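ThermoDBP-single stranded DNA binding protein (Thermoproteus tenax, PDB 3TEK) binds single-stranded DNA and, in the Thermoproteales, takes the place of the canonical single-stranded DNA-binding protein. Local coordinates at residues A[94-99]-A[116-121]; A[15-18]-A[23-26]; A[55-60]-A[78-83]; A[62-67]-A[122-127]; A[39-44]-A[50-55]. All coordinates share one frame; numbering follows the deposited sequence.

Interaction 1 of 5, residues A[94-99]-A[116-121]; sequences DGLKKW and FMISTE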
# COMPACT_ATOMS: atom_id res chain seq x y z
N ASP A 94 -6.53 -0.70 7.46
CA ASP A 94 -6.71 -0.88 8.90
C ASP A 94 -5.53 -1.56 9.56
O ASP A 94 -5.11 -1.15 10.62
CB ASP A 94 -7.97 -1.69 9.21
CG ASP A 94 -9.23 -0.88 9.07
OD1 ASP A 94 -9.15 0.28 8.57
OD2 ASP A 94 -10.32 -1.39 9.46
N GLY A 95 -5.02 -2.62 8.93
CA GLY A 95 -3.89 -3.34 9.45
C GLY A 95 -2.63 -2.50 9.48
O GLY A 95 -1.88 -2.56 10.46
N LEU A 96 -2.37 -1.74 8.42
CA LEU A 96 -1.20 -0.85 8.38
C LEU A 96 -1.30 0.29 9.38
O LEU A 96 -0.32 0.62 10.02
CB LEU A 96 -0.98 -0.25 7.01
CG LEU A 96 0.07 -0.94 6.11
CD1 LEU A 96 -0.10 -0.45 4.67
CD2 LEU A 96 1.51 -0.72 6.61
N LYS A 97 -2.48 0.89 9.47
CA LYS A 97 -2.73 1.97 10.40
C LYS A 97 -2.54 1.49 11.82
O LYS A 97 -1.92 2.18 12.63
CB LYS A 97 -4.14 2.49 10.21
CG LYS A 97 -4.51 3.75 10.95
CD LYS A 97 -5.88 4.22 10.48
CE LYS A 97 -6.52 5.26 11.38
NZ LYS A 97 -8.00 5.34 11.11
N LYS A 98 -3.06 0.30 12.11
CA LYS A 98 -2.91 -0.30 13.44
C LYS A 98 -1.43 -0.58 13.76
O LYS A 98 -0.93 -0.27 14.84
CB LYS A 98 -3.72 -1.60 13.52
CG LYS A 98 -3.83 -2.15 14.95
CD LYS A 98 -4.91 -3.24 15.09
CE LYS A 98 -4.33 -4.66 15.18
NZ LYS A 98 -5.34 -5.66 15.69
N TRP A 99 -0.75 -1.21 12.83
CA TRP A 99 0.68 -1.41 12.96
C TRP A 99 1.42 -0.08 13.24
O TRP A 99 2.29 -0.04 14.11
CB TRP A 99 1.24 -2.08 11.70
CG TRP A 99 2.69 -2.11 11.72
CD1 TRP A 99 3.48 -2.99 12.40
CD2 TRP A 99 3.57 -1.20 11.05
NE1 TRP A 99 4.81 -2.68 12.19
CE2 TRP A 99 4.89 -1.58 11.37
CE3 TRP A 99 3.37 -0.10 10.22
CZ2 TRP A 99 6.03 -0.90 10.88
CZ3 TRP A 99 4.48 0.57 9.71
CH2 TRP A 99 5.79 0.17 10.05
N PHE A 116 7.88 10.25 7.70
CA PHE A 116 8.30 8.86 7.52
C PHE A 116 7.94 8.30 6.14
O PHE A 116 7.15 8.91 5.39
CB PHE A 116 7.66 7.97 8.59
CG PHE A 116 6.17 7.97 8.57
CD1 PHE A 116 5.46 7.16 7.67
CD2 PHE A 116 5.45 8.80 9.42
CE1 PHE A 116 4.06 7.18 7.63
CE2 PHE A 116 4.05 8.84 9.39
CZ PHE A 116 3.35 8.03 8.51
N MET A 117 8.43 7.13 5.83
CA MET A 117 7.88 6.38 4.74
C MET A 117 7.78 4.90 5.09
O MET A 117 8.56 4.38 5.84
CB MET A 117 8.68 6.59 3.47
CG MET A 117 10.12 6.44 3.64
SD MET A 117 11.03 6.98 2.21
CE MET A 117 12.64 6.78 2.84
N ILE A 118 6.78 4.25 4.56
CA ILE A 118 6.59 2.85 4.82
C ILE A 118 6.82 2.09 3.55
O ILE A 118 6.32 2.45 2.53
CB ILE A 118 5.19 2.60 5.31
CG1 ILE A 118 5.00 3.31 6.63
CG2 ILE A 118 4.92 1.14 5.47
CD1 ILE A 118 3.62 3.44 7.04
N SER A 119 7.60 1.03 3.61
CA SER A 119 7.69 0.12 2.49
C SER A 119 7.09 -1.21 2.94
O SER A 119 7.34 -1.69 4.06
CB SER A 119 9.12 -0.10 2.05
OG SER A 119 9.81 -0.81 3.05
N THR A 120 6.29 -1.79 2.06
CA THR A 120 5.68 -3.07 2.36
C THR A 120 5.52 -3.88 1.09
O THR A 120 5.83 -3.41 -0.01
CB THR A 120 4.35 -2.90 3.11
OG1 THR A 120 3.91 -4.18 3.61
CG2 THR A 120 3.31 -2.22 2.20
N GLU A 121 5.09 -5.12 1.25
CA GLU A 121 4.84 -6.01 0.12
C GLU A 121 3.42 -6.52 0.16
O GLU A 121 2.90 -6.83 1.23
CB GLU A 121 5.77 -7.21 0.16
CG GLU A 121 7.22 -6.88 -0.04
CD GLU A 121 8.04 -8.11 -0.46
OE1 GLU A 121 7.50 -9.25 -0.55
OE2 GLU A 121 9.23 -7.91 -0.69
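Ile118 of the strand meets Leu96 and Trp99 of the helix, and the small apolar patch is best read along the isoleucine. Its CB points from the strand toward the helix and there splits into two arms. The methyl arm, CG2, ends 4.0 Å from Leu96 CD2. The longer arm leaves on the other side, with CG1 anti to the carbonyl carbon (chi1 -64°). Along this arm CG1 already comes within 4.2 Å of Trp99 CZ3, and the terminal CD1 of Ile118 closes to 4.0 Å on that same ring carbon. The methyl reaches the indole at its edge, near the ring plane, so this is an edge contact and not a stack over a face. Ile118 and the two helix side chains reach past one another from opposite sides, Leu96 and Trp99 running out from the helix as Ile118 runs out from the strand. Trp99 turns its ring to this place by holding CG anti to its own backbone N (chi1 171°). The carbonyl oxygen of Leu96 also lies in the plane of the indole, at its edge. Helix 83-108 is thereby laid against strand 116-124, one of the two inner strands of the antiparallel sheet. On the adjoining strand 131-142, Leu140 touches Ile118 and Trp133 touches Leu96, while Phe116 reaches Leu40 of helix 37-41.

Interaction 2 of 5, residues A[15-18]-A[23-26]; sequences SELI and KKLV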
# COMPACT_ATOMS: atom_id res chain seq x y z
N SER A 15 6.95 -4.43 -9.23
CA SER A 15 6.17 -5.65 -9.28
C SER A 15 6.81 -6.79 -10.08
O SER A 15 7.74 -6.61 -10.87
CB SER A 15 4.79 -5.35 -9.84
OG SER A 15 4.86 -4.90 -11.18
N GLU A 16 6.29 -7.99 -9.86
CA GLU A 16 6.62 -9.14 -10.70
C GLU A 16 5.51 -10.17 -10.60
O GLU A 16 4.68 -10.14 -9.68
CB GLU A 16 7.96 -9.76 -10.31
CG GLU A 16 8.07 -10.29 -8.89
CD GLU A 16 9.50 -10.66 -8.54
OE1 GLU A 16 9.99 -11.69 -9.04
OE2 GLU A 16 10.13 -9.89 -7.79
N LEU A 17 5.49 -11.07 -11.57
CA LEU A 17 4.51 -12.14 -11.54
C LEU A 17 5.02 -13.31 -10.72
O LEU A 17 6.20 -13.56 -10.62
CB LEU A 17 4.14 -12.57 -12.97
CG LEU A 17 3.30 -11.52 -13.72
CD1 LEU A 17 2.98 -11.97 -15.14
CD2 LEU A 17 2.00 -11.19 -12.99
N ILE A 18 4.09 -14.03 -10.13
CA ILE A 18 4.39 -15.32 -9.59
C ILE A 18 3.33 -16.30 -10.01
O ILE A 18 2.17 -15.93 -10.22
CB ILE A 18 4.53 -15.26 -8.06
CG1 ILE A 18 3.25 -14.88 -7.40
CG2 ILE A 18 5.59 -14.18 -7.62
CD1 ILE A 18 3.57 -14.29 -5.94
N LYS A 23 -2.47 -20.06 -12.26
CA LYS A 23 -2.83 -18.71 -11.90
C LYS A 23 -1.57 -17.85 -11.80
O LYS A 23 -0.54 -18.29 -11.31
CB LYS A 23 -3.61 -18.69 -10.58
CG LYS A 23 -4.77 -19.73 -10.45
CD LYS A 23 -6.12 -19.27 -11.08
CE LYS A 23 -7.32 -20.20 -10.73
NZ LYS A 23 -7.10 -21.60 -11.18
N LYS A 24 -1.65 -16.64 -12.31
CA LYS A 24 -0.59 -15.68 -12.14
C LYS A 24 -1.03 -14.68 -11.08
O LYS A 24 -2.12 -14.15 -11.15
CB LYS A 24 -0.33 -14.96 -13.45
CG LYS A 24 0.15 -15.85 -14.55
CD LYS A 24 1.64 -16.09 -14.44
CE LYS A 24 2.22 -16.67 -15.76
NZ LYS A 24 2.23 -18.15 -15.71
N LEU A 25 -0.18 -14.43 -10.10
CA LEU A 25 -0.43 -13.38 -9.12
C LEU A 25 0.61 -12.28 -9.28
O LEU A 25 1.66 -12.50 -9.90
CB LEU A 25 -0.43 -13.94 -7.70
CG LEU A 25 -1.50 -15.04 -7.52
CD1 LEU A 25 -0.83 -16.36 -7.43
CD2 LEU A 25 -2.31 -14.82 -6.25
N VAL A 26 0.33 -11.12 -8.70
CA VAL A 26 1.22 -9.99 -8.80
C VAL A 26 1.78 -9.69 -7.43
O VAL A 26 1.04 -9.33 -6.50
CB VAL A 26 0.51 -8.75 -9.37
CG1 VAL A 26 1.53 -7.61 -9.61
CG2 VAL A 26 -0.23 -9.09 -10.70
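Leu17 and Val26 face each other as a non-hydrogen-bonded antiparallel pair on one side of the sheet, and Ile18 and Leu25 as a hydrogen-bonded pair on the other. The first two side chains cross obliquely, Leu17 CD2 resting 3.8 Å from Val26 CG2. The same leucine methyl also approaches Leu25 O. The second valine methyl, CG1, turns the other way along the strand, anti to its backbone N (chi1 -173°), and lies 4.0 Å from Ser15 CB. On the opposite side, Ile18 CG1 sits between its backbone N and carbonyl carbon (chi1 63°), which brings it over the base of the leucine, 3.8 Å from Leu25 CB. Between the two strands, in the sheet itself, Ile18 and Leu25 exchange two bonds: Ile18 N to Leu25 O at 2.9 Å, and Leu25 N to Ile18 O at 2.8 Å. The second is the straighter, at 170°. Beside them Leu17 CA makes a CA-H...O contact with Leu25 O at 3.3 Å. The polar ends look elsewhere: Ser15 to Gln67, Glu16 to Arg29 in a salt bridge, Lys24 to Thr19. The strands form a beta hairpin at one edge of the sheet. Strand 13-20 is outermost, strand 23-31 continues the pairing to strand 116-124, and Phe68 of helix 52-68 lies against Leu17 and Val26.

Interaction 3 of 5, residues A[55-60]-A[78-83]; sequences LLFGAV and RIRDSE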
# COMPACT_ATOMS: atom_id res chain seq x y z
N LEU A 55 -2.93 6.26 -3.37
CA LEU A 55 -1.60 5.70 -3.57
C LEU A 55 -1.70 4.20 -3.89
O LEU A 55 -1.08 3.71 -4.83
CB LEU A 55 -0.70 5.96 -2.34
CG LEU A 55 -0.47 7.48 -2.03
CD1 LEU A 55 0.23 7.67 -0.68
CD2 LEU A 55 0.27 8.23 -3.14
N LEU A 56 -2.52 3.49 -3.12
CA LEU A 56 -2.62 2.04 -3.28
C LEU A 56 -3.16 1.69 -4.67
O LEU A 56 -2.68 0.77 -5.34
CB LEU A 56 -3.53 1.46 -2.19
CG LEU A 56 -3.89 -0.01 -2.31
CD1 LEU A 56 -2.66 -0.82 -2.03
CD2 LEU A 56 -4.95 -0.38 -1.33
N PHE A 57 -4.17 2.43 -5.09
CA PHE A 57 -4.86 2.18 -6.35
C PHE A 57 -3.98 2.43 -7.56
O PHE A 57 -4.03 1.67 -8.52
CB PHE A 57 -6.13 3.01 -6.43
CG PHE A 57 -7.31 2.40 -5.69
CD1 PHE A 57 -7.13 1.76 -4.47
CD2 PHE A 57 -8.59 2.47 -6.21
CE1 PHE A 57 -8.20 1.20 -3.77
CE2 PHE A 57 -9.69 1.90 -5.51
CZ PHE A 57 -9.47 1.27 -4.28
N GLY A 58 -3.18 3.48 -7.49
CA GLY A 58 -2.17 3.73 -8.52
C GLY A 58 -1.13 2.64 -8.54
O GLY A 58 -0.71 2.19 -9.60
N ALA A 59 -0.75 2.17 -7.35
CA ALA A 59 0.21 1.07 -7.26
C ALA A 59 -0.33 -0.21 -7.92
O ALA A 59 0.39 -0.88 -8.65
CB ALA A 59 0.62 0.81 -5.78
N VAL A 60 -1.60 -0.53 -7.67
CA VAL A 60 -2.20 -1.74 -8.26
C VAL A 60 -2.36 -1.61 -9.76
O VAL A 60 -1.99 -2.52 -10.51
CB VAL A 60 -3.51 -2.07 -7.55
CG1 VAL A 60 -4.26 -3.17 -8.24
CG2 VAL A 60 -3.18 -2.40 -6.05
N ARG A 78 -12.19 -4.03 -13.87
CA ARG A 78 -13.04 -5.05 -13.29
C ARG A 78 -12.91 -5.15 -11.76
O ARG A 78 -13.90 -5.11 -11.05
CB ARG A 78 -12.73 -6.41 -13.89
CG ARG A 78 -13.53 -7.52 -13.24
CD ARG A 78 -13.41 -8.77 -14.04
NE ARG A 78 -12.03 -9.21 -14.15
CZ ARG A 78 -11.35 -9.87 -13.20
NH1 ARG A 78 -11.92 -10.18 -12.03
NH2 ARG A 78 -10.09 -10.22 -13.42
N ILE A 79 -11.69 -5.30 -11.26
CA ILE A 79 -11.52 -5.59 -9.85
C ILE A 79 -11.73 -4.38 -8.96
O ILE A 79 -12.12 -4.53 -7.78
CB ILE A 79 -10.15 -6.24 -9.52
CG1 ILE A 79 -9.00 -5.27 -9.73
CG2 ILE A 79 -9.94 -7.45 -10.36
CD1 ILE A 79 -7.69 -5.80 -9.18
N ARG A 80 -11.51 -3.20 -9.54
CA ARG A 80 -11.50 -1.94 -8.81
C ARG A 80 -12.72 -1.71 -7.91
O ARG A 80 -12.60 -1.15 -6.82
CB ARG A 80 -11.38 -0.77 -9.78
CG ARG A 80 -11.12 0.53 -9.09
CD ARG A 80 -10.78 1.64 -10.07
NE ARG A 80 -11.51 2.86 -9.75
CZ ARG A 80 -12.83 2.99 -9.83
NH1 ARG A 80 -13.59 1.98 -10.26
NH2 ARG A 80 -13.38 4.14 -9.49
N ASP A 81 -13.89 -2.11 -8.39
CA ASP A 81 -15.14 -1.94 -7.64
C ASP A 81 -15.79 -3.27 -7.16
O ASP A 81 -16.95 -3.28 -6.69
CB ASP A 81 -16.14 -1.11 -8.47
CG ASP A 81 -16.55 -1.81 -9.78
OD1 ASP A 81 -17.46 -1.31 -10.46
OD2 ASP A 81 -15.98 -2.85 -10.13
N SER A 82 -15.06 -4.39 -7.30
CA SER A 82 -15.47 -5.68 -6.72
C SER A 82 -15.45 -5.59 -5.19
O SER A 82 -14.63 -4.88 -4.61
CB SER A 82 -14.50 -6.76 -7.11
OG SER A 82 -13.24 -6.52 -6.49
N GLU A 83 -16.33 -6.36 -4.56
CA GLU A 83 -16.37 -6.45 -3.10
C GLU A 83 -15.03 -6.91 -2.55
O GLU A 83 -14.54 -6.37 -1.56
CB GLU A 83 -17.49 -7.42 -2.68
CG GLU A 83 -17.64 -7.54 -1.16
CD GLU A 83 -16.75 -8.59 -0.52
OE1 GLU A 83 -16.25 -9.48 -1.22
OE2 GLU A 83 -16.54 -8.53 0.72
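Phe57 and Arg80 touch where the ring carbon CE2 comes 4.1 Å from the arginine CG, in the aliphatic part of that chain. The two side chains cross at about a right angle, and the ring and guanidinium planes stand 80° apart, so the charged group is not stacked on the ring. Arg80 holds CG anti to its backbone N (chi1 -170°), which brings the methylene up to Phe57 of helix 52-68. One turn on from Phe57, Val60 CG1 makes a looser apolar contact with Ile79 CD1 at 4.4 Å. What places Ile79 and Arg80 is the turn they belong to: a type I beta turn from Ile79 to Ser82. Ile79 O is gripped twice, by Ser82 N at 3.0 Å and by Ser82 OG at 2.6 Å, the hydroxyl lying in the carbonyl plane on a lone pair. Ser82 is also the N-cap of the next helix, its OG bonded to Phe85 N, so one serine secures the turn and the helix start. The contact sets helix 52-68 beside the link between helix 71-79 and helix 83-108; Phe85 of the latter meets Phe57 and Val60, and Leu124 of strand 116-124 lies against Val60 and Ile79.

Interaction 4 of 5, residues A[62-67]-A[122-127]; sequences GSLREQ and LVLDPD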
# COMPACT_ATOMS: atom_id res chain seq x y z
N GLY A 62 -0.95 0.44 -11.89
CA GLY A 62 0.38 0.50 -12.48
C GLY A 62 1.04 -0.86 -12.59
O GLY A 62 1.58 -1.19 -13.63
N SER A 63 0.98 -1.66 -11.52
CA SER A 63 1.55 -3.01 -11.56
C SER A 63 0.81 -3.91 -12.58
O SER A 63 1.43 -4.71 -13.26
CB SER A 63 1.56 -3.66 -10.19
OG SER A 63 2.29 -2.86 -9.25
N LEU A 64 -0.50 -3.77 -12.69
CA LEU A 64 -1.24 -4.58 -13.63
C LEU A 64 -0.85 -4.28 -15.09
O LEU A 64 -0.69 -5.18 -15.90
CB LEU A 64 -2.75 -4.45 -13.42
CG LEU A 64 -3.29 -5.21 -12.19
CD1 LEU A 64 -4.65 -4.72 -11.84
CD2 LEU A 64 -3.31 -6.74 -12.39
N ARG A 65 -0.70 -3.00 -15.39
CA ARG A 65 -0.20 -2.55 -16.68
C ARG A 65 1.20 -3.07 -16.97
O ARG A 65 1.46 -3.53 -18.07
CB ARG A 65 -0.17 -1.02 -16.75
CG ARG A 65 -1.53 -0.41 -16.82
CD ARG A 65 -1.48 1.10 -17.15
NE ARG A 65 -2.54 1.81 -16.41
CZ ARG A 65 -2.36 2.53 -15.30
NH1 ARG A 65 -1.15 2.71 -14.78
NH2 ARG A 65 -3.42 3.10 -14.73
N GLU A 66 2.09 -2.96 -15.97
CA GLU A 66 3.48 -3.47 -16.08
C GLU A 66 3.49 -4.94 -16.47
O GLU A 66 4.10 -5.34 -17.47
CB GLU A 66 4.20 -3.34 -14.75
CG GLU A 66 4.91 -2.05 -14.53
CD GLU A 66 6.29 -2.04 -15.18
OE1 GLU A 66 7.08 -3.01 -14.95
OE2 GLU A 66 6.59 -1.08 -15.92
N GLN A 67 2.78 -5.73 -15.68
CA GLN A 67 2.84 -7.18 -15.85
C GLN A 67 2.02 -7.76 -17.01
O GLN A 67 2.46 -8.72 -17.63
CB GLN A 67 2.49 -7.88 -14.53
CG GLN A 67 3.48 -7.53 -13.41
CD GLN A 67 4.93 -7.65 -13.84
OE1 GLN A 67 5.30 -8.55 -14.61
NE2 GLN A 67 5.76 -6.74 -13.35
N LEU A 122 2.82 -6.61 -1.03
CA LEU A 122 1.45 -7.11 -1.24
C LEU A 122 1.47 -8.16 -2.36
O LEU A 122 2.32 -8.10 -3.27
CB LEU A 122 0.52 -5.94 -1.67
CG LEU A 122 0.74 -4.56 -1.01
CD1 LEU A 122 -0.01 -3.45 -1.71
CD2 LEU A 122 0.33 -4.61 0.48
N VAL A 123 0.55 -9.12 -2.28
CA VAL A 123 0.28 -10.06 -3.41
C VAL A 123 -1.19 -9.86 -3.84
O VAL A 123 -2.11 -9.97 -3.02
CB VAL A 123 0.54 -11.54 -3.01
CG1 VAL A 123 0.15 -12.54 -4.17
CG2 VAL A 123 2.01 -11.74 -2.64
N LEU A 124 -1.39 -9.50 -5.09
CA LEU A 124 -2.73 -9.34 -5.62
C LEU A 124 -3.08 -10.56 -6.43
O LEU A 124 -2.34 -10.92 -7.34
CB LEU A 124 -2.84 -8.10 -6.50
CG LEU A 124 -4.12 -7.91 -7.34
CD1 LEU A 124 -5.34 -7.64 -6.47
CD2 LEU A 124 -3.92 -6.80 -8.34
N ASP A 125 -4.24 -11.16 -6.13
CA ASP A 125 -4.82 -12.17 -7.03
C ASP A 125 -5.69 -11.42 -8.05
O ASP A 125 -6.75 -10.93 -7.71
CB ASP A 125 -5.68 -13.18 -6.22
CG ASP A 125 -6.25 -14.29 -7.09
OD1 ASP A 125 -6.46 -14.08 -8.31
OD2 ASP A 125 -6.51 -15.38 -6.55
N PRO A 126 -5.21 -11.29 -9.31
CA PRO A 126 -5.99 -10.50 -10.26
C PRO A 126 -7.33 -11.14 -10.65
O PRO A 126 -8.19 -10.46 -11.20
CB PRO A 126 -5.04 -10.36 -11.46
CG PRO A 126 -4.25 -11.61 -11.44
CD PRO A 126 -4.07 -11.96 -9.96
N ASP A 127 -7.49 -12.44 -10.39
CA ASP A 127 -8.77 -13.14 -10.67
C ASP A 127 -9.88 -12.68 -9.74
O ASP A 127 -10.98 -12.36 -10.18
CB ASP A 127 -8.62 -14.65 -10.57
CG ASP A 127 -7.65 -15.20 -11.59
OD1 ASP A 127 -7.91 -14.97 -12.79
OD2 ASP A 127 -6.64 -15.83 -11.20
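Leu64 makes every apolar contact here, its forked end set against Leu124 and Pro126. Both leucine methyls take part: CD1 and CD2 of Leu64 each lie 4.1 Å from Leu124 CD2, so that one methyl of the strand residue sits against the fork. The two leucines cross at about a right angle. Leu64 CD2 is shared, for it also comes to 4.1 Å from Pro126 CB, touching the proline at this ring carbon. Leu124 presents its methyl by holding CG anti to the backbone N (chi1 169°), whereas Leu64 has CG anti to the carbonyl carbon (chi1 -75°), and this leads its tip across to the strand side. All three residues are buried. They join helix 52-68 to the end of strand 116-124 and the turn after it, part of the helical layer packed on one face of the antiparallel sheet. Ile75 and Phe76 of helix 71-79 close on Leu64, and Ile79 on Leu124.

The polar interactions lie within the turn itself. Asp127 N gives a hydrogen bond to Asp125 OD1 at 2.8 Å, forming an Asx turn around Pro126; the carboxylate oxygen is met nearly head-on to its C-O bond, although the angle at the hydrogen is bent to 135°. The carbonyls of Pro126 and Asp127 are in turn both bonded by the guanidinium of Arg78, which anchors the turn to helix 71-79.

Interaction 5 of 5, residues A[39-44]-A[50-55]; sequences RLFGRY and PEFFKL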
# COMPACT_ATOMS: atom_id res chain seq x y z
N ARG A 39 -1.47 12.98 6.56
CA ARG A 39 -1.59 12.92 5.10
C ARG A 39 -1.97 11.54 4.63
O ARG A 39 -2.83 11.37 3.78
CB ARG A 39 -0.28 13.29 4.40
CG ARG A 39 0.13 14.75 4.50
CD ARG A 39 1.40 15.00 3.67
NE ARG A 39 1.37 14.36 2.34
CZ ARG A 39 0.66 14.78 1.30
NH1 ARG A 39 -0.12 15.86 1.37
NH2 ARG A 39 0.72 14.10 0.15
N LEU A 40 -1.30 10.55 5.20
CA LEU A 40 -1.42 9.18 4.71
C LEU A 40 -2.69 8.50 5.23
O LEU A 40 -3.42 7.87 4.45
CB LEU A 40 -0.20 8.35 5.10
CG LEU A 40 -0.24 6.88 4.67
CD1 LEU A 40 -0.26 6.69 3.14
CD2 LEU A 40 0.93 6.15 5.35
N PHE A 41 -2.92 8.61 6.53
CA PHE A 41 -4.00 7.88 7.20
C PHE A 41 -5.17 8.76 7.61
O PHE A 41 -6.22 8.23 7.97
CB PHE A 41 -3.51 7.17 8.48
CG PHE A 41 -2.48 6.11 8.25
CD1 PHE A 41 -2.72 5.04 7.41
CD2 PHE A 41 -1.25 6.17 8.92
CE1 PHE A 41 -1.74 4.04 7.23
CE2 PHE A 41 -0.29 5.19 8.76
CZ PHE A 41 -0.53 4.13 7.90
N GLY A 42 -5.00 10.08 7.57
CA GLY A 42 -6.00 11.02 8.09
C GLY A 42 -6.65 11.91 7.05
O GLY A 42 -6.71 11.56 5.86
N ARG A 43 -7.13 13.07 7.48
CA ARG A 43 -7.93 13.96 6.63
C ARG A 43 -7.15 15.10 5.95
O ARG A 43 -7.75 15.94 5.28
CB ARG A 43 -9.09 14.56 7.45
CG ARG A 43 -8.71 15.79 8.26
CD ARG A 43 -9.55 15.94 9.50
NE ARG A 43 -8.95 16.84 10.48
CZ ARG A 43 -7.88 16.56 11.23
NH1 ARG A 43 -7.26 15.39 11.11
NH2 ARG A 43 -7.43 17.46 12.09
N TYR A 44 -5.82 15.13 6.12
CA TYR A 44 -4.98 16.21 5.56
C TYR A 44 -4.48 15.92 4.14
O TYR A 44 -3.87 16.79 3.51
CB TYR A 44 -3.79 16.50 6.48
CG TYR A 44 -4.15 17.11 7.82
CD1 TYR A 44 -4.43 18.47 7.93
CD2 TYR A 44 -4.20 16.33 8.98
CE1 TYR A 44 -4.76 19.04 9.16
CE2 TYR A 44 -4.53 16.89 10.21
CZ TYR A 44 -4.81 18.24 10.30
OH TYR A 44 -5.13 18.80 11.51
N PRO A 50 -7.78 10.30 3.41
CA PRO A 50 -6.55 9.53 3.43
C PRO A 50 -5.99 9.36 2.02
O PRO A 50 -6.69 8.93 1.11
CB PRO A 50 -6.99 8.19 4.00
CG PRO A 50 -8.11 8.51 4.86
CD PRO A 50 -8.84 9.62 4.16
N GLU A 51 -4.72 9.71 1.86
CA GLU A 51 -4.04 9.56 0.58
C GLU A 51 -3.82 8.08 0.28
O GLU A 51 -3.66 7.69 -0.88
CB GLU A 51 -2.70 10.30 0.60
CG GLU A 51 -2.24 10.80 -0.76
CD GLU A 51 -1.00 11.67 -0.67
OE1 GLU A 51 -0.37 11.90 -1.73
OE2 GLU A 51 -0.66 12.13 0.45
N PHE A 52 -3.82 7.27 1.33
CA PHE A 52 -3.55 5.85 1.26
C PHE A 52 -4.16 5.17 0.04
O PHE A 52 -3.48 4.46 -0.69
CB PHE A 52 -4.06 5.14 2.50
CG PHE A 52 -3.82 3.67 2.48
CD1 PHE A 52 -2.63 3.14 2.98
CD2 PHE A 52 -4.75 2.80 1.95
CE1 PHE A 52 -2.41 1.77 2.97
CE2 PHE A 52 -4.52 1.44 1.92
CZ PHE A 52 -3.34 0.92 2.43
N PHE A 53 -5.45 5.40 -0.14
CA PHE A 53 -6.24 4.67 -1.14
C PHE A 53 -5.89 5.03 -2.57
O PHE A 53 -5.81 4.17 -3.45
CB PHE A 53 -7.73 4.85 -0.84
CG PHE A 53 -8.15 4.12 0.41
CD1 PHE A 53 -8.23 2.74 0.41
CD2 PHE A 53 -8.40 4.79 1.58
CE1 PHE A 53 -8.60 2.04 1.56
CE2 PHE A 53 -8.76 4.10 2.74
CZ PHE A 53 -8.84 2.74 2.73
N LYS A 54 -5.65 6.32 -2.77
CA LYS A 54 -5.18 6.87 -4.03
C LYS A 54 -3.81 6.31 -4.37
O LYS A 54 -3.56 5.93 -5.52
CB LYS A 54 -5.10 8.39 -3.92
CG LYS A 54 -5.05 9.11 -5.25
CD LYS A 54 -5.02 10.67 -5.07
CE LYS A 54 -6.18 11.21 -4.22
NZ LYS A 54 -7.51 11.34 -4.92
N LEU A 55 -2.93 6.26 -3.37
CA LEU A 55 -1.60 5.70 -3.57
C LEU A 55 -1.70 4.20 -3.89
O LEU A 55 -1.08 3.71 -4.83
CB LEU A 55 -0.70 5.96 -2.34
CG LEU A 55 -0.47 7.48 -2.03
CD1 LEU A 55 0.23 7.67 -0.68
CD2 LEU A 55 0.27 8.23 -3.14
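Two successive backbone amides bond to two successive carbonyls: Glu51 N to Arg39 O and Phe52 N to Leu40 O, both at 3.2 Å. Pro50 fits against the same backbone, its CB, CG and CD facing the carbonyl oxygens of Leu40, Phe41 and Gly42; the closest of these approaches is CD to Gly42 O at 3.3 Å.

Arg39 and Glu51 run alongside each other in the same direction and form a salt bridge. The carboxylate oxygen OE2 comes over one face of the guanidinium, with the two planes 85° apart. The modelled separation of 2.4 Å from Arg39 NH2 to Glu51 OE2 is too short to be taken literally, so the detail of this bridge is doubtful. A bend in the arginine at chi3 (44°) folds its head back toward the glutamate, which is extended beyond CG.

These bonds close the connection between the two helices, tying helix 37-41 to the N-terminal part of helix 52-68. Within that join Leu40 CD1 is the apolar link: it lies 4.0 Å from Leu55 CD1, the two leucines running at a slant, and meets the edge of the Phe52 ring. Phe41 CE1 is a looser neighbour of Phe52 CD1, at 4.4 Å. Phe52 holds CG anti to its backbone N (chi1 179°), and its ring stands edge-to-face with Trp30 of strand 23-31 and with Phe93 of helix 83-108.

Helix 52-68 runs through interactions 5, 3 and 4 in turn, interactions 5 and 3 sharing Leu55. The centres of interactions 3 and 4 are about 9 Å apart, and they touch: Val60 CG1 is 3.6 Å from Leu124 CD2. Interaction 4 lies about 7 Å, centre to centre, from interaction 2, joined to it by Val26 O and Leu124 N, 2.8 Å apart. Interaction 5, about 27 Å between centres from interaction 2, meets interaction 1 through Leu96 CD1 and Phe52 CE1, 3.6 Å apart. Interactions 1 and 4 fasten helices to strand 116-124, interactions 3 and 5 join helical parts to each other, and interaction 2 pairs two strands; no bound DNA marks a site among them.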